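Local coordinates for RavA (Legionella pneumophila str. Paris, PDB 6WO6), which is a Legionella pneumophila effector, probably acting in the host cell during infection, whose molecular activity is not assigned, at residues 15-20 with 58-63; 48-53 with 123-128; 81-86 with 117-122; 103-106 with 110-113. The protein carries 2 engineered substitutions. One frame throughout, in Å; residues are numbered along the deposited sequence.

Contact 1: residues 15-20 with 58-63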
# COMPACT_ATOMS: atom_id res chain seq x y z
N HIS A 15 -16.44 28.09 -15.52
CA HIS A 15 -15.03 27.71 -15.46
C HIS A 15 -14.27 28.84 -14.78
O HIS A 15 -13.58 29.63 -15.44
CB HIS A 15 -14.47 27.41 -16.85
CG HIS A 15 -15.15 26.27 -17.55
ND1 HIS A 15 -15.16 24.99 -17.03
CD2 HIS A 15 -15.83 26.21 -18.71
CE1 HIS A 15 -15.82 24.19 -17.85
NE2 HIS A 15 -16.24 24.91 -18.88
N PRO A 16 -14.38 28.95 -13.46
CA PRO A 16 -13.77 30.10 -12.77
C PRO A 16 -12.26 30.19 -12.90
O PRO A 16 -11.73 31.30 -12.91
CB PRO A 16 -14.20 29.90 -11.31
CG PRO A 16 -14.56 28.46 -11.20
CD PRO A 16 -15.13 28.09 -12.53
N TYR A 17 -11.55 29.06 -13.00
CA TYR A 17 -10.09 29.14 -13.10
C TYR A 17 -9.65 29.69 -14.45
O TYR A 17 -8.68 30.45 -14.53
CB TYR A 17 -9.45 27.78 -12.84
CG TYR A 17 -7.94 27.84 -12.96
CD1 TYR A 17 -7.17 28.46 -11.99
CD2 TYR A 17 -7.29 27.30 -14.07
CE1 TYR A 17 -5.79 28.54 -12.11
CE2 TYR A 17 -5.91 27.36 -14.19
CZ TYR A 17 -5.17 27.98 -13.21
OH TYR A 17 -3.80 28.05 -13.32
N GLU A 18 -10.34 29.31 -15.52
CA GLU A 18 -10.00 29.84 -16.84
C GLU A 18 -10.21 31.34 -16.91
O GLU A 18 -9.49 32.04 -17.64
CB GLU A 18 -10.82 29.13 -17.92
CG GLU A 18 -10.69 27.61 -17.90
N VAL A 19 -11.17 31.87 -16.16
CA VAL A 19 -11.54 33.28 -16.26
C VAL A 19 -10.76 34.14 -15.28
O VAL A 19 -10.33 35.25 -15.63
CB VAL A 19 -13.06 33.43 -16.05
CG1 VAL A 19 -13.48 34.88 -16.17
CG2 VAL A 19 -13.83 32.56 -17.03
N LEU A 20 -10.54 33.66 -14.06
CA LEU A 20 -9.95 34.47 -12.99
C LEU A 20 -8.60 33.92 -12.53
O LEU A 20 -8.13 34.29 -11.44
CB LEU A 20 -10.91 34.55 -11.80
CG LEU A 20 -12.32 35.10 -12.03
CD1 LEU A 20 -13.16 34.95 -10.78
CD2 LEU A 20 -12.28 36.56 -12.47
N LYS A 58 1.65 26.26 -8.28
CA LYS A 58 2.71 27.21 -7.96
C LYS A 58 2.53 28.52 -8.71
O LYS A 58 2.52 29.60 -8.10
CB LYS A 58 4.08 26.59 -8.27
N ASP A 59 2.34 28.44 -10.03
CA ASP A 59 2.04 29.64 -10.81
C ASP A 59 0.86 30.38 -10.20
O ASP A 59 0.96 31.57 -9.87
CB ASP A 59 1.76 29.27 -12.26
CG ASP A 59 3.02 28.91 -13.03
OD1 ASP A 59 4.07 29.55 -12.79
OD2 ASP A 59 2.96 28.00 -13.88
N PHE A 60 -0.26 29.67 -10.01
CA PHE A 60 -1.44 30.29 -9.41
C PHE A 60 -1.10 30.98 -8.10
O PHE A 60 -1.60 32.07 -7.82
CB PHE A 60 -2.52 29.23 -9.19
CG PHE A 60 -3.87 29.81 -8.87
CD1 PHE A 60 -4.25 31.04 -9.37
CD2 PHE A 60 -4.76 29.12 -8.05
CE1 PHE A 60 -5.49 31.58 -9.08
CE2 PHE A 60 -6.00 29.66 -7.75
CZ PHE A 60 -6.37 30.89 -8.26
N ALA A 61 -0.22 30.36 -7.30
CA ALA A 61 0.19 30.97 -6.04
C ALA A 61 0.66 32.41 -6.27
O ALA A 61 0.10 33.35 -5.69
CB ALA A 61 1.30 30.14 -5.39
N HIS A 62 1.64 32.59 -7.16
CA HIS A 62 2.15 33.93 -7.42
C HIS A 62 1.04 34.85 -7.90
O HIS A 62 1.01 36.03 -7.53
CB HIS A 62 3.29 33.86 -8.44
CG HIS A 62 4.50 33.14 -7.94
ND1 HIS A 62 4.83 33.08 -6.60
CD2 HIS A 62 5.46 32.44 -8.59
CE1 HIS A 62 5.94 32.37 -6.45
NE2 HIS A 62 6.34 31.97 -7.65
N ALA A 63 0.10 34.32 -8.68
CA ALA A 63 -1.03 35.12 -9.13
C ALA A 63 -1.78 35.71 -7.94
O ALA A 63 -2.02 36.92 -7.88
CB ALA A 63 -1.97 34.28 -9.99
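Tyr-17 and Phe-60 form a T-shaped (edge-to-face) aromatic pair that ties the short helix 16-20 to helix 54-66 in the all-helical N-terminal part of RavA. The ring planes stand at 88° to each other with their centroids 5.3 Å apart, and the tyrosine supplies the edge. Its first torsion (chi1 178°) sets CG opposite the backbone N and carries the ring out toward helix 54-66. All close packing is concentrated here, and it is apolar; no hydrogen bond joins the two segments. The phenol reaches beyond the pair, where Tyr-17 OH is hydrogen-bonded to Glu-56, a turn before Phe-60 in its helix. Toward Leu-20 the contact slackens: the isobutyl group of Leu-20 turns from helix 54-66, and only the carbonyl comes near, with Leu-20 O 4.5 Å from Phe-60 CE1. On the solvent side lie the exposed Glu-18, modelled only to CG, and Asp-59. Helix 38-51 backs helix 16-20 through Pro-16, which rests on Leu-44 and Arg-47. The grip itself comes down to Tyr-17 CE1, which sits above the Phe-60 face, displaced toward its rim, at 4.0 Å from Phe-60 CG.

Contact 2: residues 48-53 with 123-128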
# COMPACT_ATOMS: atom_id res chain seq x y z
N LEU A 48 -12.76 27.80 -7.82
CA LEU A 48 -11.58 28.36 -8.48
C LEU A 48 -10.34 27.54 -8.16
O LEU A 48 -9.51 27.29 -9.04
CB LEU A 48 -11.43 29.81 -8.03
CG LEU A 48 -10.34 30.76 -8.54
CD1 LEU A 48 -10.18 30.64 -10.02
CD2 LEU A 48 -10.70 32.19 -8.16
N VAL A 49 -10.20 27.10 -6.91
CA VAL A 49 -9.02 26.32 -6.54
C VAL A 49 -9.13 24.87 -7.01
O VAL A 49 -8.12 24.25 -7.37
CB VAL A 49 -8.80 26.43 -5.01
CG1 VAL A 49 -8.24 25.14 -4.44
CG2 VAL A 49 -7.87 27.58 -4.71
N LEU A 50 -10.35 24.32 -7.04
CA LEU A 50 -10.53 22.95 -7.53
C LEU A 50 -10.12 22.84 -8.99
O LEU A 50 -9.37 21.94 -9.37
CB LEU A 50 -11.98 22.51 -7.35
CG LEU A 50 -12.33 21.87 -6.00
CD1 LEU A 50 -13.83 21.90 -5.77
CD2 LEU A 50 -11.81 20.45 -5.95
N GLU A 51 -10.61 23.75 -9.84
CA GLU A 51 -10.35 23.64 -11.27
C GLU A 51 -8.90 23.90 -11.65
O GLU A 51 -8.52 23.60 -12.79
CB GLU A 51 -11.26 24.59 -12.05
CG GLU A 51 -12.73 24.24 -11.97
CD GLU A 51 -13.55 25.06 -12.93
OE1 GLU A 51 -14.76 24.77 -13.07
OE2 GLU A 51 -12.99 25.99 -13.54
N CYS A 52 -8.09 24.43 -10.75
CA CYS A 52 -6.69 24.71 -11.06
C CYS A 52 -5.88 23.42 -11.09
O CYS A 52 -5.81 22.73 -10.07
CB CYS A 52 -6.10 25.67 -10.04
SG CYS A 52 -4.33 25.93 -10.20
N PRO A 53 -5.27 23.06 -12.22
CA PRO A 53 -4.46 21.84 -12.26
C PRO A 53 -3.26 21.95 -11.34
O PRO A 53 -2.81 23.04 -10.98
CB PRO A 53 -4.03 21.74 -13.73
CG PRO A 53 -4.96 22.63 -14.47
CD PRO A 53 -5.31 23.74 -13.52
N ALA A 123 -11.92 20.34 1.08
CA ALA A 123 -10.97 19.28 1.41
C ALA A 123 -11.45 17.94 0.86
O ALA A 123 -10.68 17.21 0.23
CB ALA A 123 -10.78 19.20 2.92
N ILE A 124 -12.72 17.61 1.07
CA ILE A 124 -13.26 16.35 0.58
C ILE A 124 -13.25 16.31 -0.94
O ILE A 124 -13.01 15.26 -1.54
CB ILE A 124 -14.68 16.12 1.15
CG1 ILE A 124 -14.65 16.11 2.67
CG2 ILE A 124 -15.26 14.83 0.61
CD1 ILE A 124 -13.74 15.05 3.26
N ASP A 125 -13.49 17.45 -1.59
CA ASP A 125 -13.49 17.49 -3.05
C ASP A 125 -12.08 17.31 -3.61
O ASP A 125 -11.90 16.66 -4.64
CB ASP A 125 -14.10 18.80 -3.55
CG ASP A 125 -15.59 18.87 -3.28
OD1 ASP A 125 -16.24 17.81 -3.23
OD2 ASP A 125 -16.12 20.00 -3.12
N VAL A 126 -11.07 17.88 -2.94
CA VAL A 126 -9.69 17.65 -3.35
C VAL A 126 -9.30 16.20 -3.12
O VAL A 126 -8.57 15.60 -3.92
CB VAL A 126 -8.74 18.62 -2.62
CG1 VAL A 126 -7.29 18.30 -2.95
CG2 VAL A 126 -9.05 20.05 -3.02
N LEU A 127 -9.78 15.60 -2.03
CA LEU A 127 -9.47 14.21 -1.73
C LEU A 127 -10.15 13.25 -2.70
O LEU A 127 -9.68 12.13 -2.89
CB LEU A 127 -9.86 13.87 -0.30
CG LEU A 127 -8.99 14.47 0.80
CD1 LEU A 127 -9.61 14.25 2.17
CD2 LEU A 127 -7.59 13.87 0.75
N THR A 128 -11.26 13.67 -3.31
CA THR A 128 -12.03 12.78 -4.16
C THR A 128 -11.18 12.25 -5.31
O THR A 128 -10.52 13.01 -6.01
CB THR A 128 -13.27 13.51 -4.70
OG1 THR A 128 -14.25 13.59 -3.66
CG2 THR A 128 -13.86 12.77 -5.89
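Ile-124 O, in the turn beside the Asp-125 and Val-126 that receive Leu-50, accepts two bonds from one residue: Thr-128 OG1 donates to it at 3.0 Å, and the backbone N of Thr-128 adds a weak bond. The hydroxyl approaches with a C=O...donor angle of 138° and is tilted 32° from the carbonyl plane. This double grip closes the last turn of helix 120-127, since Thr-128 is the first residue to leave helical geometry. The atomic contacts across the interface are made by the branched end of Leu-50, near the C-terminus of helix 38-51. Both methyls rest on the same side of Asp-125 CB, with Leu-50 CD2 at 3.7 Å from Asp-125 CB and Leu-50 CD1 at 3.8 Å from the same carbon; the two side chains cross at about a right angle. Leu-50 CD2 also reaches Val-126 CG2, 4.0 Å away. The carboxylate comes to the leucine only as Asp-125 OD2, 4.0 Å from Leu-50 CD1. Lys-88, from helix 77-92, donates to both Val-49 O and Cys-52 O, fastening the end of helix 38-51 from another direction. The two helix ends therefore meet through hydrocarbon, with the aspartate contributing mainly its methylene and its carboxylate at the exposed side of the contact, while the polar bonds secure each end separately.

Contact 3: residues 81-86 with 117-122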
# COMPACT_ATOMS: atom_id res chain seq x y z
N LEU A 81 -9.66 33.07 -1.04
CA LEU A 81 -8.90 32.41 -2.10
C LEU A 81 -7.57 31.87 -1.58
O LEU A 81 -7.16 30.76 -1.94
CB LEU A 81 -8.67 33.38 -3.26
CG LEU A 81 -8.18 32.70 -4.54
CD1 LEU A 81 -9.18 31.64 -4.97
CD2 LEU A 81 -7.95 33.71 -5.65
N PHE A 82 -6.89 32.63 -0.71
CA PHE A 82 -5.61 32.16 -0.18
C PHE A 82 -5.81 30.96 0.74
O PHE A 82 -5.02 30.00 0.69
CB PHE A 82 -4.89 33.28 0.55
CG PHE A 82 -3.46 32.95 0.88
CD1 PHE A 82 -2.49 32.93 -0.12
CD2 PHE A 82 -3.09 32.66 2.18
CE1 PHE A 82 -1.18 32.63 0.18
CE2 PHE A 82 -1.77 32.35 2.48
CZ PHE A 82 -0.82 32.33 1.48
N GLN A 83 -6.85 30.98 1.57
CA GLN A 83 -7.11 29.82 2.43
C GLN A 83 -7.44 28.58 1.60
O GLN A 83 -7.01 27.47 1.94
CB GLN A 83 -8.24 30.14 3.41
CG GLN A 83 -7.84 31.11 4.52
CD GLN A 83 -9.00 31.47 5.43
OE1 GLN A 83 -9.15 30.93 6.52
NE2 GLN A 83 -9.84 32.40 4.97
N ALA A 84 -8.19 28.75 0.51
CA ALA A 84 -8.52 27.62 -0.34
C ALA A 84 -7.26 27.06 -1.02
O ALA A 84 -7.08 25.83 -1.09
CB ALA A 84 -9.55 28.03 -1.39
N TYR A 85 -6.40 27.95 -1.53
CA TYR A 85 -5.13 27.50 -2.08
C TYR A 85 -4.31 26.75 -1.03
O TYR A 85 -3.66 25.75 -1.35
CB TYR A 85 -4.32 28.67 -2.63
CG TYR A 85 -2.87 28.32 -2.91
CD1 TYR A 85 -2.51 27.66 -4.08
CD2 TYR A 85 -1.87 28.63 -2.00
CE1 TYR A 85 -1.19 27.32 -4.34
CE2 TYR A 85 -0.55 28.29 -2.25
CZ TYR A 85 -0.22 27.64 -3.42
OH TYR A 85 1.10 27.31 -3.67
N GLN A 86 -4.33 27.23 0.21
CA GLN A 86 -3.60 26.56 1.28
C GLN A 86 -4.12 25.14 1.48
O GLN A 86 -3.33 24.18 1.58
CB GLN A 86 -3.71 27.36 2.58
CG GLN A 86 -2.85 28.60 2.62
CD GLN A 86 -1.38 28.28 2.78
OE1 GLN A 86 -0.91 28.03 3.89
NE2 GLN A 86 -0.65 28.29 1.67
N ASN A 117 -11.88 22.89 8.75
CA ASN A 117 -13.27 22.86 9.20
C ASN A 117 -14.14 23.82 8.41
O ASN A 117 -15.28 23.49 8.08
CB ASN A 117 -13.33 23.21 10.70
CG ASN A 117 -14.72 23.08 11.27
OD1 ASN A 117 -15.50 22.21 10.86
ND2 ASN A 117 -15.05 23.95 12.22
N ASN A 118 -13.62 25.01 8.09
CA ASN A 118 -14.34 25.95 7.24
C ASN A 118 -14.39 25.46 5.80
O ASN A 118 -15.43 25.53 5.14
CB ASN A 118 -13.69 27.33 7.31
CG ASN A 118 -13.79 27.95 8.69
OD1 ASN A 118 -14.83 27.87 9.35
ND2 ASN A 118 -12.71 28.58 9.14
N PHE A 119 -13.26 24.95 5.29
CA PHE A 119 -13.15 24.45 3.92
C PHE A 119 -13.22 22.93 3.87
O PHE A 119 -12.47 22.29 3.12
CB PHE A 119 -11.86 24.95 3.28
CG PHE A 119 -11.81 26.44 3.11
CD1 PHE A 119 -11.37 27.26 4.14
CD2 PHE A 119 -12.18 27.03 1.91
CE1 PHE A 119 -11.31 28.63 3.98
CE2 PHE A 119 -12.13 28.41 1.74
CZ PHE A 119 -11.69 29.21 2.78
N ASN A 120 -14.11 22.32 4.66
CA ASN A 120 -14.16 20.87 4.71
C ASN A 120 -14.72 20.29 3.41
O ASN A 120 -14.24 19.25 2.94
CB ASN A 120 -15.00 20.41 5.90
CG ASN A 120 -14.81 18.94 6.21
OD1 ASN A 120 -15.56 18.09 5.74
ND2 ASN A 120 -13.79 18.63 7.02
N LYS A 121 -15.74 20.93 2.83
CA LYS A 121 -16.24 20.50 1.53
C LYS A 121 -15.14 20.55 0.47
O LYS A 121 -14.98 19.62 -0.33
CB LYS A 121 -17.43 21.35 1.11
CG LYS A 121 -18.56 21.40 2.13
N LEU A 122 -14.35 21.63 0.48
CA LEU A 122 -13.23 21.73 -0.45
C LEU A 122 -12.19 20.64 -0.19
O LEU A 122 -11.62 20.08 -1.14
CB LEU A 122 -12.58 23.11 -0.35
CG LEU A 122 -11.28 23.26 -1.13
CD1 LEU A 122 -11.54 23.20 -2.63
CD2 LEU A 122 -10.55 24.53 -0.76
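Phe-119 and Leu-122 project from the joint between helices 115-118 and 120-127 onto Gln-83 and Ala-84 of helix 77-92, a helix-on-helix packing in the N-terminal part of the fold. Along the chain, Phe-119 comes first; it breaks the helical path and occupies the N-cap position of the next helix. Its CG is placed opposite the carbonyl carbon (chi1 -64°), which lays one face of the ring over the backbone between Gln-83 and Ala-84; Ala-84 N stands 4.1 Å above that plane, displaced toward the rim. At the far end of the ring Phe-119 CE1 meets Gln-83 CB at 3.5 Å, and Phe-119 CE2 is 4.1 Å from Ala-84 CB. The Gln-83 chain is extended beyond CG; its amide plane is turned 71° from the ring, and NE2 makes a weak hydrogen bond to Ser-79 O. Asn-120 ND2 is hydrogen-bonded to Phe-116 O, spanning the joint. Leu-122, one turn on, brings CD2 to 3.7 Å from Ala-84 CB; Val-49 of helix 38-51 also packs on Ala-84. With no hydrogen bond between the segments, the attachment rests on van der Waals contact, with the ring lying on a peptide unit as well as on aliphatic carbons; the small alanine side chain is consistent with the close approach of phenylalanine and leucine to the backbone of helix 77-92.

Contact 4: residues 103-106 with 110-113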
# COMPACT_ATOMS: atom_id res chain seq x y z
N HIS A 103 3.64 11.95 6.44
CA HIS A 103 3.17 11.69 7.80
C HIS A 103 3.70 12.72 8.78
O HIS A 103 3.01 13.05 9.75
CB HIS A 103 3.60 10.29 8.23
CG HIS A 103 5.09 10.11 8.31
ND1 HIS A 103 5.86 9.83 7.21
CD2 HIS A 103 5.93 10.19 9.37
CE1 HIS A 103 7.13 9.74 7.58
NE2 HIS A 103 7.20 9.96 8.89
N SER A 104 4.91 13.23 8.56
CA SER A 104 5.43 14.31 9.40
C SER A 104 4.54 15.53 9.31
O SER A 104 4.14 16.11 10.33
CB SER A 104 6.86 14.65 8.99
OG SER A 104 7.77 13.62 9.35
N MET A 105 4.19 15.95 8.09
CA MET A 105 3.30 17.09 7.91
C MET A 105 1.96 16.85 8.59
O MET A 105 1.38 17.78 9.16
CB MET A 105 3.12 17.37 6.42
CG MET A 105 1.85 18.11 6.06
SD MET A 105 1.81 18.58 4.32
CE MET A 105 2.67 17.19 3.57
N ILE A 106 1.46 15.62 8.56
CA ILE A 106 0.18 15.34 9.21
C ILE A 106 0.32 15.36 10.73
O ILE A 106 -0.60 15.77 11.44
CB ILE A 106 -0.40 14.01 8.69
CG1 ILE A 106 -0.67 14.13 7.19
CG2 ILE A 106 -1.66 13.62 9.45
CD1 ILE A 106 -1.75 13.21 6.68
N GLU A 110 0.37 20.57 10.90
CA GLU A 110 0.25 21.45 9.75
C GLU A 110 -1.16 21.46 9.18
O GLU A 110 -1.44 22.24 8.26
CB GLU A 110 1.25 21.03 8.67
CG GLU A 110 2.23 22.10 8.25
CD GLU A 110 3.61 21.53 7.97
OE1 GLU A 110 4.39 21.37 8.93
OE2 GLU A 110 3.91 21.23 6.79
N PHE A 111 -2.04 20.59 9.68
CA PHE A 111 -3.43 20.52 9.26
C PHE A 111 -4.27 21.22 10.33
O PHE A 111 -4.70 20.60 11.31
CB PHE A 111 -3.86 19.08 9.04
CG PHE A 111 -3.38 18.50 7.75
CD1 PHE A 111 -2.03 18.26 7.53
CD2 PHE A 111 -4.27 18.20 6.74
CE1 PHE A 111 -1.58 17.74 6.34
CE2 PHE A 111 -3.83 17.68 5.54
CZ PHE A 111 -2.48 17.44 5.34
N ASP A 112 -4.47 22.52 10.14
CA ASP A 112 -5.24 23.32 11.09
C ASP A 112 -6.66 22.77 11.21
O ASP A 112 -7.26 22.32 10.24
CB ASP A 112 -5.26 24.78 10.63
CG ASP A 112 -6.23 25.64 11.42
OD1 ASP A 112 -6.61 25.27 12.55
OD2 ASP A 112 -6.63 26.70 10.89
N GLY A 113 -7.19 22.83 12.44
CA GLY A 113 -8.55 22.38 12.66
C GLY A 113 -9.57 23.26 11.96
O GLY A 113 -10.44 22.77 11.23
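Met-105 and Phe-111 make a Met-aromatic contact across the turn that follows the short helix 102-107, where the loop leading to helix 115-118 packs against the helix's C-terminal end. From CB outward, the methionine meets Glu-110 and Phe-111 in turn. Met-105 CB lies 4.0 Å from Glu-110 OE2. The next carbon is set opposite the backbone N (chi1 156°) and is the most closely engaged: Met-105 CG is 3.5 Å from Phe-111 CE1, arriving at the ring edge near its plane, and it also has Glu-110 OE2 as a neighbour. The sulfur follows, with Met-105 SD 5.3 Å from the centroid of the Phe-111 ring and 69° off the ring normal, an oblique approach and not one over the face. The chain bends at the sulfur before the terminal methyl CE, and beyond the two segments the side chain also rests on Ser-93 and Asn-99 of the preceding loop. Glu-110 crosses the methionine at about a right angle. Its backbone N makes a weak hydrogen bond of 3.4 Å to Met-105 O, five residues back, across the turn. After the phenylalanine, Asp-112 caps the start of the next helix through weak bonds to the backbone N of Glu-114 and Leu-115. Phe-111 itself stacks with Phe-116 and touches Ile-157 of helix 147-157, so the Phe-111 ring is buried. The ring also meets the helix at Ile-106, whose CG1 lies 3.8 Å from Phe-111 CE1.

All four contacts lie in the N-terminal part of the elongated, all-helical chain, on the same side of its centre. Contacts 2 and 3 share helix 120-127; their centres are 10 Å apart, and Leu-50 CG meets Leu-122 CD1 at 3.7 Å. Contact 1 is about 13 Å from contact 2, centre to centre, and touches it through helix 38-51. Along the chain the segments of contacts 1 and 2 alternate, whereas contact 3 falls entirely between the segments of contact 2, and contact 4 between those of contact 3. Contacts 1 to 3 thus belong to one continuous helical packing, while contact 4 lies in the connection between helices 102-107 and 115-118, its centre about 15 Å from that of contact 3.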